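GH62 hydrolase (Scytalidium thermophilum, PDB 4PVA) probably removes alpha-L-arabinofuranosyl side groups from arabinoxylan, as a fungal family 62 glycoside hydrolase involved in lignocellulose breakdown. Local coordinates at residues T328-A332 against L333-L337. Residues are numbered along the deposited sequence; the frame is centred on the assembly and turned at random.
Sequences TEYNA and LPWRL. With PO4 (phosphate ion), chain F.
Leu-333 fills the angle between Thr-328 and Tyr-330, each of its methyls meeting a different neighbour. CD1 lies 3.6 Å from CD1 of the Tyr-330 ring, approaching obliquely, while CD2 comes within 3.3 Å of Thr-328 OG1. In this close-packed part, Leu-333 N donates to Tyr-330 O at 3.1 Å and 163°, a nearly straight bond although N lies well above the carbonyl plane. Glu-329 O is gripped from opposite faces of its plane, by Ala-332 N and by Thr-328 OG1, a +68° first torsion folding the hydroxyl back over the main chain. The backbone bonds from Ala-332 N and Leu-333 N are i to i+3 and mark the 3-10 turn at 330-332; an inverse gamma turn centred on Pro-334 follows, leading into strand 336-341, which pairs with the N-terminal strand 26-28 in one blade of the five-bladed beta-propeller. Between Tyr-330 and Trp-335 the fit is looser: Tyr-330 OH stays 3.8 Å from Trp-335 CZ2, and water joins Tyr-330 O to Trp-335 NE1, weakly at the indole end. A second water ties Asn-331 O to Leu-333 O. The extended first torsion (chi1 -173°) carries the Tyr-330 ring away from its backbone N to a phosphate, probably from the crystallisation liquor, whose O3 sits at the ring edge and takes a 2.6 Å bond from OH; Lys-46, His-295, Gln-320 and Arg-251 also bind this anion, and Arg-251 also bonds to Tyr-330 OH.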
loop_
_atom_site.group_PDB
_atom_site.type_symbol
_atom_site.label_atom_id
_atom_site.label_comp_id
_atom_site.label_asym_id
_atom_site.label_seq_id
_atom_site.Cartn_x
_atom_site.Cartn_y
_atom_site.Cartn_z
ATOM N N THR A 328 17.059 -9.104 14.429
ATOM C CA THR A 328 16.168 -8.687 15.502
ATOM C C THR A 328 14.873 -9.508 15.468
ATOM O O THR A 328 14.574 -10.179 14.487
ATOM C CB THR A 328 15.782 -7.198 15.364
ATOM O OG1 THR A 328 14.959 -7.031 14.203
ATOM C CG2 THR A 328 16.977 -6.298 15.206
ATOM N N GLU A 329 14.082 -9.406 16.513
ATOM C CA GLU A 329 12.693 -9.839 16.421
ATOM C C GLU A 329 12.014 -9.084 15.293
ATOM O O GLU A 329 12.355 -7.939 14.991
ATOM C CB GLU A 329 11.985 -9.632 17.742
ATOM C CG GLU A 329 12.612 -10.471 18.833
ATOM C CD GLU A 329 11.871 -10.392 20.131
ATOM O OE1 GLU A 329 11.030 -9.466 20.301
ATOM O OE2 GLU A 329 12.140 -11.262 20.990
ATOM N N TYR A 330 11.038 -9.737 14.661
ATOM C CA TYR A 330 10.504 -9.199 13.424
ATOM C C TYR A 330 9.966 -7.787 13.608
ATOM O O TYR A 330 10.285 -6.907 12.807
ATOM C CB TYR A 330 9.422 -10.113 12.868
ATOM C CG TYR A 330 9.011 -9.617 11.501
ATOM C CD1 TYR A 330 9.752 -9.961 10.362
ATOM C CD2 TYR A 330 7.951 -8.759 11.342
ATOM C CE1 TYR A 330 9.430 -9.452 9.131
ATOM C CE2 TYR A 330 7.629 -8.257 10.092
ATOM C CZ TYR A 330 8.386 -8.615 9.012
ATOM O OH TYR A 330 8.116 -8.156 7.742
ATOM N N ASN A 331 9.194 -7.533 14.653
ATOM C CA ASN A 331 8.623 -6.208 14.807
ATOM C C ASN A 331 9.599 -5.155 15.299
ATOM O O ASN A 331 9.278 -3.981 15.307
ATOM C CB ASN A 331 7.391 -6.274 15.671
ATOM C CG ASN A 331 6.265 -7.001 14.979
ATOM O OD1 ASN A 331 6.024 -6.861 13.759
ATOM N ND2 ASN A 331 5.557 -7.769 15.749
ATOM N N ALA A 332 10.818 -5.574 15.616
ATOM C CA ALA A 332 11.914 -4.671 15.974
ATOM C C ALA A 332 12.883 -4.417 14.798
ATOM O O ALA A 332 13.904 -3.746 14.948
ATOM C CB ALA A 332 12.673 -5.224 17.176
ATOM N N LEU A 333 12.576 -4.923 13.615
ATOM C CA LEU A 333 13.457 -4.695 12.476
ATOM C C LEU A 333 13.584 -3.221 12.178
ATOM O O LEU A 333 12.603 -2.504 12.229
ATOM C CB LEU A 333 12.933 -5.410 11.243
ATOM C CG LEU A 333 13.228 -6.896 11.139
ATOM C CD1 LEU A 333 12.408 -7.520 10.010
ATOM C CD2 LEU A 333 14.711 -7.174 10.936
ATOM N N PRO A 334 14.799 -2.770 11.832
ATOM C CA PRO A 334 15.020 -1.341 11.608
ATOM C C PRO A 334 14.650 -0.907 10.165
ATOM O O PRO A 334 15.472 -0.441 9.384
ATOM C CB PRO A 334 16.508 -1.186 11.887
ATOM C CG PRO A 334 17.086 -2.489 11.479
ATOM C CD PRO A 334 16.060 -3.511 11.896
ATOM N N TRP A 335 13.385 -1.035 9.837
ATOM C CA TRP A 335 12.873 -0.562 8.553
ATOM C C TRP A 335 12.988 0.946 8.455
ATOM O O TRP A 335 12.782 1.674 9.439
ATOM C CB TRP A 335 11.409 -0.957 8.335
ATOM C CG TRP A 335 11.122 -2.407 8.285
ATOM C CD1 TRP A 335 10.660 -3.185 9.303
ATOM C CD2 TRP A 335 11.226 -3.284 7.136
ATOM N NE1 TRP A 335 10.491 -4.496 8.874
ATOM C CE2 TRP A 335 10.818 -4.564 7.545
ATOM C CE3 TRP A 335 11.631 -3.105 5.811
ATOM C CZ2 TRP A 335 10.777 -5.657 6.673
ATOM C CZ3 TRP A 335 11.602 -4.188 4.961
ATOM C CH2 TRP A 335 11.186 -5.442 5.394
ATOM N N ARG A 336 13.337 1.417 7.269
ATOM C CA ARG A 336 13.348 2.824 6.951
ATOM C C ARG A 336 12.587 3.015 5.637
ATOM O O ARG A 336 12.489 2.079 4.846
ATOM C CB ARG A 336 14.801 3.336 6.749
ATOM C CG ARG A 336 15.850 2.808 7.750
ATOM C CD ARG A 336 15.579 3.449 9.019
ATOM N NE ARG A 336 16.497 3.054 10.088
ATOM C CZ ARG A 336 16.094 2.485 11.212
ATOM N NH1 ARG A 336 14.827 2.145 11.389
ATOM N NH2 ARG A 336 16.991 2.302 12.199
ATOM N N LEU A 337 12.058 4.199 5.374
ATOM C CA LEU A 337 11.449 4.495 4.070
ATOM C C LEU A 337 12.472 4.985 3.070
ATOM O O LEU A 337 13.353 5.774 3.417
ATOM C CB LEU A 337 10.356 5.548 4.167
ATOM C CG LEU A 337 9.285 5.304 5.227
ATOM C CD1 LEU A 337 8.247 6.404 5.172
ATOM C CD2 LEU A 337 8.629 3.934 5.058
HETATM P P PO4 F . 5.339 -6.173 6.506
HETATM O O1 PO4 F . 6.209 -6.629 5.311
HETATM O O2 PO4 F . 4.092 -7.084 6.565
HETATM O O3 PO4 F . 6.146 -6.435 7.756
HETATM O O4 PO4 F . 4.977 -4.776 6.331
HETATM O O HOH W 1 8.917 -5.109 11.287
HETATM O O HOH W 2 9.929 -2.949 12.688
#